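Local coordinates for 2-oxoglutarate (2OG) and Fe(II)-dependent oxygenase superfamily protein (PDB 6KWA) that probably catalyses the irreversible oxidation of the auxin indole-3-acetic acid to 2-oxoindole-3-acetic acid, using 2-oxoglutarate and Fe(II), and so helps keep auxin levels in balance, at residues Pro3-Glu8 with Arg20-Arg25; Tyr87-Pro92 with Ala118-Ala123. All coordinates share one frame; numbering follows the deposited sequence.

Contact 1 of 2, residues Pro3-Glu8 with Arg20-Arg25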
# COMPACT_ATOMS: atom_id res chain seq x y z
N PRO A 3 12.01 6.71 -7.99
CA PRO A 3 12.49 5.83 -9.05
C PRO A 3 11.44 4.84 -9.46
O PRO A 3 10.52 4.49 -8.72
CB PRO A 3 13.70 5.14 -8.42
CG PRO A 3 13.48 5.23 -6.97
CD PRO A 3 12.74 6.49 -6.73
N THR A 4 11.57 4.41 -10.70
CA THR A 4 10.75 3.36 -11.22
C THR A 4 11.65 2.17 -11.41
O THR A 4 12.77 2.33 -11.87
CB THR A 4 10.08 3.76 -12.50
OG1 THR A 4 9.15 4.81 -12.22
CG2 THR A 4 9.34 2.55 -13.09
N ILE A 5 11.21 1.03 -10.89
CA ILE A 5 11.97 -0.21 -10.90
C ILE A 5 11.32 -1.30 -11.75
O ILE A 5 10.16 -1.64 -11.56
CB ILE A 5 12.19 -0.70 -9.45
CG1 ILE A 5 13.17 0.29 -8.81
CG2 ILE A 5 12.73 -2.10 -9.41
CD1 ILE A 5 13.72 -0.12 -7.49
N ASP A 6 12.10 -1.85 -12.68
CA ASP A 6 11.67 -2.90 -13.60
C ASP A 6 11.86 -4.26 -12.95
O ASP A 6 12.98 -4.75 -12.86
CB ASP A 6 12.48 -2.81 -14.91
CG ASP A 6 11.98 -3.75 -16.02
OD1 ASP A 6 11.19 -4.69 -15.78
OD2 ASP A 6 12.40 -3.53 -17.18
N LEU A 7 10.76 -4.91 -12.56
CA LEU A 7 10.84 -6.18 -11.85
C LEU A 7 11.21 -7.32 -12.79
O LEU A 7 11.41 -8.44 -12.32
CB LEU A 7 9.51 -6.49 -11.15
CG LEU A 7 9.12 -5.51 -10.02
CD1 LEU A 7 7.85 -5.95 -9.33
CD2 LEU A 7 10.24 -5.36 -8.98
N GLU A 8 11.32 -7.04 -14.10
CA GLU A 8 11.83 -8.06 -15.05
C GLU A 8 13.32 -7.86 -15.39
O GLU A 8 13.80 -8.41 -16.37
CB GLU A 8 11.02 -8.10 -16.34
CG GLU A 8 9.64 -8.71 -16.18
CD GLU A 8 8.83 -8.68 -17.47
OE1 GLU A 8 9.26 -8.03 -18.45
OE2 GLU A 8 7.76 -9.32 -17.51
N ARG A 20 16.76 -1.84 -2.88
CA ARG A 20 17.30 -1.42 -1.60
C ARG A 20 17.63 0.09 -1.58
O ARG A 20 17.31 0.78 -0.63
CB ARG A 20 18.56 -2.21 -1.29
CG ARG A 20 19.35 -1.65 -0.12
CD ARG A 20 20.53 -2.59 0.20
NE ARG A 20 21.49 -1.94 1.08
CZ ARG A 20 22.61 -2.52 1.51
NH1 ARG A 20 22.90 -3.76 1.14
NH2 ARG A 20 23.42 -1.88 2.32
N GLU A 21 18.21 0.62 -2.65
CA GLU A 21 18.66 1.99 -2.58
C GLU A 21 17.51 2.96 -2.72
O GLU A 21 17.50 4.02 -2.08
CB GLU A 21 19.72 2.30 -3.66
CG GLU A 21 21.13 1.95 -3.22
CD GLU A 21 22.11 1.77 -4.38
OE1 GLU A 21 21.98 2.49 -5.41
OE2 GLU A 21 23.04 0.96 -4.23
N ALA A 22 16.51 2.58 -3.51
CA ALA A 22 15.27 3.35 -3.54
C ALA A 22 14.64 3.42 -2.16
O ALA A 22 14.30 4.50 -1.66
CB ALA A 22 14.29 2.72 -4.53
N SER A 23 14.57 2.26 -1.52
CA SER A 23 13.90 2.13 -0.23
C SER A 23 14.63 2.83 0.91
O SER A 23 14.02 3.28 1.86
CB SER A 23 13.76 0.65 0.10
OG SER A 23 12.93 -0.01 -0.84
N GLU A 24 15.94 2.97 0.78
CA GLU A 24 16.72 3.63 1.82
C GLU A 24 16.71 5.12 1.67
O GLU A 24 16.61 5.85 2.66
CB GLU A 24 18.16 3.13 1.79
CG GLU A 24 18.36 1.76 2.41
CD GLU A 24 19.77 1.21 2.24
OE1 GLU A 24 20.61 1.88 1.63
OE2 GLU A 24 20.03 0.09 2.75
N ARG A 25 16.77 5.57 0.42
CA ARG A 25 16.91 7.00 0.16
C ARG A 25 15.57 7.72 0.07
O ARG A 25 15.44 8.82 0.58
CB ARG A 25 17.71 7.22 -1.12
CG ARG A 25 17.68 8.67 -1.62
CD ARG A 25 18.28 9.64 -0.62
NE ARG A 25 18.24 11.01 -1.13
CZ ARG A 25 17.34 11.92 -0.76
NH1 ARG A 25 16.41 11.63 0.13
NH2 ARG A 25 17.40 13.14 -1.29

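Contact 2 of 2, residues Tyr87-Pro92 with Ala118-Ala123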
# COMPACT_ATOMS: atom_id res chain seq x y z
N TYR A 87 -9.03 -7.12 6.87
CA TYR A 87 -7.83 -7.58 7.51
C TYR A 87 -7.52 -9.02 7.10
O TYR A 87 -8.44 -9.83 6.88
CB TYR A 87 -8.02 -7.45 9.02
CG TYR A 87 -6.90 -8.02 9.83
CD1 TYR A 87 -5.77 -7.28 10.08
CD2 TYR A 87 -6.98 -9.31 10.34
CE1 TYR A 87 -4.74 -7.80 10.82
CE2 TYR A 87 -5.95 -9.84 11.09
CZ TYR A 87 -4.83 -9.08 11.33
OH TYR A 87 -3.79 -9.60 12.07
N ASP A 88 -6.24 -9.35 7.04
CA ASP A 88 -5.76 -10.70 6.72
C ASP A 88 -6.16 -11.06 5.30
O ASP A 88 -6.80 -12.07 5.06
CB ASP A 88 -6.30 -11.71 7.73
CG ASP A 88 -5.57 -13.04 7.69
OD1 ASP A 88 -4.39 -13.08 7.30
OD2 ASP A 88 -6.17 -14.05 8.08
N MET A 89 -5.72 -10.23 4.34
CA MET A 89 -6.17 -10.38 2.97
C MET A 89 -5.56 -11.61 2.31
O MET A 89 -5.98 -12.03 1.22
CB MET A 89 -5.88 -9.11 2.16
CG MET A 89 -4.46 -8.95 1.66
SD MET A 89 -4.26 -7.38 0.76
CE MET A 89 -4.94 -7.84 -0.84
N ALA A 90 -4.60 -12.22 3.00
CA ALA A 90 -4.01 -13.48 2.52
C ALA A 90 -4.92 -14.66 2.84
O ALA A 90 -4.79 -15.72 2.23
CB ALA A 90 -2.61 -13.70 3.14
N SER A 91 -5.84 -14.48 3.79
CA SER A 91 -6.83 -15.51 4.11
C SER A 91 -8.06 -15.44 3.19
O SER A 91 -8.78 -14.44 3.19
CB SER A 91 -7.27 -15.36 5.57
OG SER A 91 -8.52 -16.00 5.77
N PRO A 92 -8.31 -16.50 2.40
CA PRO A 92 -9.51 -16.51 1.55
C PRO A 92 -10.82 -16.40 2.33
O PRO A 92 -11.80 -15.88 1.80
CB PRO A 92 -9.41 -17.86 0.82
CG PRO A 92 -7.91 -18.10 0.74
CD PRO A 92 -7.37 -17.59 2.06
N ALA A 118 -2.83 -12.13 -6.07
CA ALA A 118 -1.81 -11.57 -6.94
C ALA A 118 -1.02 -10.45 -6.27
O ALA A 118 0.19 -10.39 -6.41
CB ALA A 118 -2.43 -11.05 -8.23
N ILE A 119 -1.72 -9.56 -5.59
CA ILE A 119 -1.08 -8.40 -4.98
C ILE A 119 -0.27 -8.84 -3.80
O ILE A 119 0.82 -8.33 -3.56
CB ILE A 119 -2.10 -7.34 -4.58
CG1 ILE A 119 -2.56 -6.64 -5.84
CG2 ILE A 119 -1.47 -6.30 -3.77
CD1 ILE A 119 -1.43 -5.93 -6.54
N ASN A 120 -0.82 -9.79 -3.06
CA ASN A 120 -0.15 -10.36 -1.92
C ASN A 120 1.10 -11.14 -2.34
O ASN A 120 2.10 -11.21 -1.60
CB ASN A 120 -1.11 -11.25 -1.16
CG ASN A 120 -0.55 -11.72 0.12
OD1 ASN A 120 -0.55 -10.99 1.12
ND2 ASN A 120 -0.06 -12.96 0.13
N GLY A 121 1.03 -11.74 -3.52
CA GLY A 121 2.16 -12.48 -4.06
C GLY A 121 3.29 -11.49 -4.35
O GLY A 121 4.47 -11.76 -4.06
N LEU A 122 2.93 -10.35 -4.93
CA LEU A 122 3.89 -9.27 -5.25
C LEU A 122 4.54 -8.69 -3.99
O LEU A 122 5.75 -8.39 -3.99
CB LEU A 122 3.21 -8.15 -6.03
CG LEU A 122 4.05 -6.91 -6.36
CD1 LEU A 122 5.29 -7.30 -7.15
CD2 LEU A 122 3.29 -5.86 -7.12
N ALA A 123 3.75 -8.53 -2.93
CA ALA A 123 4.22 -7.94 -1.68
C ALA A 123 5.26 -8.84 -1.01
O ALA A 123 6.27 -8.36 -0.49
CB ALA A 123 3.06 -7.66 -0.73

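Contact 1 of 2, residues Pro3-Glu8 with Arg20-Arg25
Pro3 and Ala22 bring the two backbones closest, their CA atoms 6.7 Å apart, where the chain enters the short strand 4-6 beside the last turn of helix 12-25. The meeting is small and wholly apolar. The methyl of Ala22 points at the strand and is met by two side chains: CG of the Pro3 ring comes to 3.6 Å from Ala22 CB, and the end of the longer Ile5 branch, CD1, lies 4.1 Å from the same Ala22 CB. Ile5 reaches it because CG1 stands opposite the carbonyl carbon (chi1 -70°) and the branch then runs on extended (chi2 -169°). Ile5 also packs on Leu15, Lys18 and Ile19 of the same helix, while Ala22 also touches Phe29 of the next strand.

This is the first crossover of a beta-alpha-beta unit: strand 4-6 pairs in parallel with strand 28-32, and helix 12-25 connects them, within the N-terminal region of the dioxygenase. Polar groups are dealt with away from the interface. Asp6 OD1 takes the backbone N of Glu8 at 2.9 Å in an Asx turn as the strand ends, and also bonds to Asn33. On the helix, Arg20 NE forms a salt bridge with Glu24 OE2 at 3.0 Å, the nitrogen lying above the carboxylate plane, 41° out of it; Tyr134 is a second partner of that oxygen.

The contact itself supplies close packing with no directional bond; the polar groups nearby bond along the strand and helix or to other parts of the chain.

Contact 2 of 2, residues Tyr87-Pro92 with Ala118-Ala123
Ala90 and Met89 sit in a type I beta turn, Asp88 to Ser91, that follows strand 81-87, an outermost strand of the larger sheet of the double-stranded beta-helix fold, and leads into helix 92-101. The turn lies against the long helix 106-133 at Asn120, with Ala90 CA and Asn120 CA 6.7 Å apart.

Van der Waals contact is all that joins the two segments directly. Asn120 CG is anti to the backbone N (chi1 -172°), which carries the amide out from the helix to the turn. From the other side Met89 directs its side chain toward the helix, but its CG comes no nearer than 4.4 Å to Asn120 OD1. The rest of this buried methionine packs on Ser147 and Phe149 of strand 147-155 and on Ser243 of strand 237-245; its side chain is about 11 Å from that of Asn152, one of the residues that bind 2-oxoglutarate, which is absent from this model.

Hydrogen bonds belong to each side separately. Ser91 N donates to Asp88 O at 2.9 Å, closing the turn, and Ser91 then serves as N-cap of helix 92-101, its OG accepting from the backbone N of Ala94. Ser147 links the two sides indirectly: its backbone bonds to that of Met89, and its hydroxyl makes a weak hydrogen bond with Asn120 OD1.

The amide meets the turn through a methyl group, which lies obliquely above the amide plane, equally far from its two polar atoms: Ala90 CB is 4.0 Å from Asn120 OD1 and 4.0 Å from Asn120 ND2.

How the contacts relate
Contact 1 is the more buried of the two, tying a strand to the helix that follows it inside one beta-alpha-beta unit; contact 2 is partly exposed and sets a turn against a helix that comes later in the chain. Strands 4-6 and 81-87 form the two outer ends of the same mixed sheet, so the contacts mark its opposite borders, their centres 22 Å apart. Helix 106-133 bridges that span: Leu7 CD1 of 3-8 packs on Leu122 CD1 of 118-123 at 3.6 Å. The chemistry differs accordingly, purely aliphatic at the buried site and a methyl and a methionine chain beside an amide at the more open one.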